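Local coordinates for protein putative enoyl-CoA hydratase (Streptomyces coelicolor A3, PDB 3G64) that probably acts as an enoyl-CoA hydratase or a related crotonase-family enzyme on acyl-CoA thioesters, at residues G122-A134 / F146-M160. Numbering follows the deposited sequence.
Sequences GVAAGAGAVLALA and FAFLFTRVGLSGGDM
Strands 123-125 and 145-147 run parallel, joined by backbone hydrogen bonds from Ala147 N to Ala124 O (3.1 Å) and from Gly126 N to Ala147 O (2.9 Å). The second bond lies almost on the line of the acceptor carbonyl and fixes Gly126, the N-cap residue of helix 127-134, whose positive phi favours glycine. The packing is tightest along this helix. Ala129 CB sits over one face of the Phe148 ring in a CH-pi contact, 3.9 Å from the centroid, and Leu133 CD2 also reaches CE1 of that ring; an alanine in place of Phe148 would probably open a gap beside the helix and take from Ala129 CB the ring face it lies against and from Leu133 CD2 one of its apolar neighbours. Phe146, by contrast, offers its edge to Ala129 and Ala132. Val130 forks: CG1, anti to its own backbone N (chi1 -171°), meets Met160 CG, while CG2 abuts the Phe150 edge at CZ (3.6 Å). Asp159 CB lies over the centre of a Phe150 face. Met160, a selenomethionine, sets SE 3.6 Å from Ala127 CB, and the bend at chi3 (-75°) turns its CE toward Leu131 CD2. Leu149 marks the looser, partly exposed side: CD2 touches Ala125 CB at 4.0 Å, and CD1 skirts Gly126. Beyond Phe150, residues 151-158 loop away from the helix toward the second subunit, whose Gln250 NE2 is hydrogen-bonded to Asp159 OD1. The strand-turn-helix unit recalls the crotonase oxyanion-hole region, where a helix N-terminus faces the thioester carbonyl. Strand 145-147 lies between 123-125 and 185-186, while helices 92-111 and 162-170 pack against Val130.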
loop_
_atom_site.group_PDB
_atom_site.type_symbol
_atom_site.label_atom_id
_atom_site.label_comp_id
_atom_site.label_asym_id
_atom_site.label_seq_id
_atom_site.Cartn_x
_atom_site.Cartn_y
_atom_site.Cartn_z
ATOM N N GLY A 122 -3.619 22.031 14.818
ATOM C CA GLY A 122 -4.959 22.439 14.444
ATOM C C GLY A 122 -5.335 21.907 13.057
ATOM O O GLY A 122 -4.903 20.818 12.672
ATOM N N VAL A 123 -6.126 22.677 12.308
ATOM C CA VAL A 123 -6.702 22.180 11.058
ATOM C C VAL A 123 -5.686 22.093 9.914
ATOM O O VAL A 123 -4.901 23.026 9.679
ATOM C CB VAL A 123 -7.943 23.000 10.620
ATOM C CG1 VAL A 123 -7.617 24.452 10.577
ATOM C CG2 VAL A 123 -8.414 22.584 9.238
ATOM N N ALA A 124 -5.704 20.948 9.231
ATOM C CA ALA A 124 -5.084 20.801 7.915
ATOM C C ALA A 124 -6.144 20.194 7.005
ATOM O O ALA A 124 -6.393 18.983 7.033
ATOM C CB ALA A 124 -3.845 19.883 8.001
ATOM N N ALA A 125 -6.782 21.046 6.217
ATOM C CA ALA A 125 -7.970 20.672 5.486
ATOM C C ALA A 125 -7.756 20.926 4.003
ATOM O O ALA A 125 -7.042 21.867 3.612
ATOM C CB ALA A 125 -9.180 21.497 5.993
ATOM N N GLY A 126 -8.386 20.105 3.174
ATOM C CA GLY A 126 -8.368 20.372 1.749
ATOM C C GLY A 126 -6.944 20.365 1.244
ATOM O O GLY A 126 -6.203 19.451 1.559
ATOM N N ALA A 127 -6.545 21.385 0.480
ATOM C CA ALA A 127 -5.153 21.452 -0.006
ATOM C C ALA A 127 -4.152 21.380 1.133
ATOM O O ALA A 127 -3.056 20.836 0.967
ATOM C CB ALA A 127 -4.921 22.725 -0.846
ATOM N N GLY A 128 -4.528 21.893 2.309
ATOM C CA GLY A 128 -3.644 21.826 3.473
ATOM C C GLY A 128 -3.319 20.394 3.890
ATOM O O GLY A 128 -2.180 20.049 4.216
ATOM N N ALA A 129 -4.334 19.541 3.858
ATOM C CA ALA A 129 -4.134 18.134 4.161
ATOM C C ALA A 129 -3.308 17.437 3.064
ATOM O O ALA A 129 -2.522 16.538 3.358
ATOM C CB ALA A 129 -5.517 17.432 4.335
ATOM N N VAL A 130 -3.458 17.848 1.802
ATOM C CA VAL A 130 -2.707 17.152 0.742
ATOM C C VAL A 130 -1.251 17.572 0.746
ATOM O O VAL A 130 -0.363 16.747 0.501
ATOM C CB VAL A 130 -3.313 17.317 -0.678
ATOM C CG1 VAL A 130 -2.573 16.350 -1.712
ATOM C CG2 VAL A 130 -4.806 17.019 -0.642
ATOM N N LEU A 131 -0.999 18.847 1.030
ATOM C CA LEU A 131 0.377 19.304 1.193
ATOM C C LEU A 131 1.051 18.548 2.342
ATOM O O LEU A 131 2.187 18.103 2.220
ATOM C CB LEU A 131 0.398 20.809 1.477
ATOM C CG LEU A 131 0.071 21.659 0.242
ATOM C CD1 LEU A 131 0.088 23.145 0.619
ATOM C CD2 LEU A 131 1.071 21.349 -0.902
ATOM N N ALA A 132 0.335 18.377 3.444
ATOM C CA ALA A 132 0.864 17.591 4.556
ATOM C C ALA A 132 1.153 16.152 4.099
ATOM O O ALA A 132 2.208 15.595 4.372
ATOM C CB ALA A 132 -0.124 17.600 5.732
ATOM N N LEU A 133 0.204 15.560 3.385
ATOM C CA LEU A 133 0.345 14.177 2.939
ATOM C C LEU A 133 1.540 14.005 1.977
ATOM O O LEU A 133 2.175 12.954 1.944
ATOM C CB LEU A 133 -0.973 13.766 2.243
ATOM C CG LEU A 133 -1.177 12.334 1.748
ATOM C CD1 LEU A 133 -1.143 11.372 2.944
ATOM C CD2 LEU A 133 -2.511 12.251 1.000
ATOM N N ALA A 134 1.861 15.040 1.206
ATOM C CA ALA A 134 2.947 14.936 0.230
ATOM C C ALA A 134 4.337 15.029 0.882
ATOM O O ALA A 134 5.326 14.522 0.349
ATOM C CB ALA A 134 2.800 15.998 -0.863
ATOM N N PHE A 146 -6.822 16.484 10.427
ATOM C CA PHE A 146 -6.879 16.349 8.968
ATOM C C PHE A 146 -8.312 16.247 8.481
ATOM O O PHE A 146 -9.156 15.577 9.105
ATOM C CB PHE A 146 -6.198 15.058 8.500
ATOM C CG PHE A 146 -4.738 14.981 8.768
ATOM C CD1 PHE A 146 -3.817 15.349 7.790
ATOM C CD2 PHE A 146 -4.270 14.448 9.982
ATOM C CE1 PHE A 146 -2.420 15.211 8.019
ATOM C CE2 PHE A 146 -2.882 14.316 10.225
ATOM C CZ PHE A 146 -1.964 14.713 9.246
ATOM N N ALA A 147 -8.594 16.886 7.358
ATOM C CA ALA A 147 -9.872 16.667 6.713
ATOM C C ALA A 147 -9.707 16.750 5.199
ATOM O O ALA A 147 -9.296 17.771 4.664
ATOM C CB ALA A 147 -10.927 17.695 7.224
ATOM N N PHE A 148 -9.995 15.651 4.511
ATOM C CA PHE A 148 -9.873 15.635 3.041
ATOM C C PHE A 148 -11.230 15.934 2.480
ATOM O O PHE A 148 -11.921 15.032 2.021
ATOM C CB PHE A 148 -9.349 14.266 2.581
ATOM C CG PHE A 148 -7.935 13.997 3.030
ATOM C CD1 PHE A 148 -6.856 14.392 2.240
ATOM C CD2 PHE A 148 -7.685 13.408 4.251
ATOM C CE1 PHE A 148 -5.539 14.157 2.658
ATOM C CE2 PHE A 148 -6.361 13.172 4.677
ATOM C CZ PHE A 148 -5.294 13.551 3.866
ATOM N N LEU A 149 -11.629 17.202 2.567
ATOM C CA LEU A 149 -13.026 17.570 2.434
ATOM C C LEU A 149 -13.459 18.100 1.038
ATOM O O LEU A 149 -14.434 18.822 0.908
ATOM C CB LEU A 149 -13.411 18.529 3.567
ATOM C CG LEU A 149 -12.426 19.658 3.815
ATOM C CD1 LEU A 149 -12.215 20.457 2.497
ATOM C CD2 LEU A 149 -12.927 20.548 4.965
ATOM N N PHE A 150 -12.741 17.710 -0.014
ATOM C CA PHE A 150 -13.145 18.115 -1.371
ATOM C C PHE A 150 -14.589 17.807 -1.749
ATOM O O PHE A 150 -15.267 18.637 -2.388
ATOM C CB PHE A 150 -12.172 17.471 -2.377
ATOM C CG PHE A 150 -10.744 17.760 -2.035
ATOM C CD1 PHE A 150 -10.239 19.040 -2.216
ATOM C CD2 PHE A 150 -9.951 16.798 -1.440
ATOM C CE1 PHE A 150 -8.933 19.345 -1.855
ATOM C CE2 PHE A 150 -8.636 17.085 -1.086
ATOM C CZ PHE A 150 -8.125 18.365 -1.311
ATOM N N THR A 151 -15.080 16.622 -1.397
ATOM C CA THR A 151 -16.442 16.301 -1.804
ATOM C C THR A 151 -17.451 17.245 -1.126
ATOM O O THR A 151 -18.572 17.417 -1.613
ATOM C CB THR A 151 -16.822 14.844 -1.528
ATOM O OG1 THR A 151 -16.756 14.596 -0.130
ATOM C CG2 THR A 151 -15.909 13.856 -2.286
ATOM N N ARG A 152 -17.064 17.863 -0.003
ATOM C CA ARG A 152 -17.984 18.815 0.652
ATOM C C ARG A 152 -18.171 20.112 -0.126
ATOM O O ARG A 152 -19.085 20.895 0.200
ATOM C CB ARG A 152 -17.496 19.229 2.041
ATOM C CG ARG A 152 -17.056 18.091 2.854
ATOM C CD ARG A 152 -18.086 17.655 3.750
ATOM N NE ARG A 152 -17.484 16.818 4.785
ATOM C CZ ARG A 152 -18.103 16.462 5.901
ATOM N NH1 ARG A 152 -19.319 16.915 6.150
ATOM N NH2 ARG A 152 -17.513 15.654 6.756
ATOM N N VAL A 153 -17.300 20.376 -1.107
ATOM C CA VAL A 153 -17.504 21.541 -1.985
ATOM C C VAL A 153 -17.976 21.102 -3.374
ATOM O O VAL A 153 -18.061 21.912 -4.297
ATOM C CB VAL A 153 -16.260 22.473 -2.059
ATOM C CG1 VAL A 153 -15.835 22.875 -0.648
ATOM C CG2 VAL A 153 -15.083 21.812 -2.779
ATOM N N GLY A 154 -18.298 19.814 -3.521
ATOM C CA GLY A 154 -18.796 19.325 -4.798
ATOM C C GLY A 154 -17.707 18.910 -5.781
ATOM O O GLY A 154 -17.994 18.714 -6.946
ATOM N N LEU A 155 -16.475 18.767 -5.303
ATOM C CA LEU A 155 -15.375 18.249 -6.108
ATOM C C LEU A 155 -15.020 16.794 -5.732
ATOM O O LEU A 155 -15.501 16.267 -4.726
ATOM C CB LEU A 155 -14.141 19.136 -5.941
ATOM C CG LEU A 155 -14.366 20.585 -6.402
ATOM C CD1 LEU A 155 -13.080 21.362 -6.241
ATOM C CD2 LEU A 155 -14.909 20.689 -7.850
ATOM N N SER A 156 -14.189 16.136 -6.533
ATOM C CA SER A 156 -13.781 14.791 -6.158
ATOM C C SER A 156 -12.627 14.818 -5.157
ATOM O O SER A 156 -11.904 15.819 -5.065
ATOM C CB SER A 156 -13.444 13.945 -7.389
ATOM O OG SER A 156 -12.072 14.039 -7.685
ATOM N N GLY A 157 -12.454 13.724 -4.406
ATOM C CA GLY A 157 -11.308 13.578 -3.496
ATOM C C GLY A 157 -9.997 13.332 -4.239
ATOM O O GLY A 157 -8.924 13.347 -3.651
ATOM N N GLY A 158 -10.057 13.117 -5.546
ATOM C CA GLY A 158 -8.819 13.013 -6.309
ATOM C C GLY A 158 -8.308 14.393 -6.623
ATOM O O GLY A 158 -8.309 14.816 -7.779
ATOM N N ASP A 159 -7.964 15.159 -5.605
ATOM C CA ASP A 159 -7.573 16.545 -5.865
ATOM C C ASP A 159 -6.076 16.620 -5.636
ATOM O O ASP A 159 -5.591 16.166 -4.590
ATOM C CB ASP A 159 -8.281 17.514 -4.889
ATOM C CG ASP A 159 -8.005 18.993 -5.206
ATOM O OD1 ASP A 159 -8.630 19.535 -6.121
ATOM O OD2 ASP A 159 -7.174 19.632 -4.525
HETATM N N MSE A 160 -5.366 17.178 -6.610
HETATM C CA MSE A 160 -3.925 17.407 -6.545
HETATM C C MSE A 160 -3.112 16.212 -6.009
HETATM O O MSE A 160 -2.125 16.371 -5.277
HETATM C CB MSE A 160 -3.643 18.723 -5.782
HETATM C CG MSE A 160 -4.100 18.750 -4.328
HETATM SE SE MSE A 160 -4.190 20.602 -3.615
HETATM C CE MSE A 160 -2.280 20.964 -3.371
#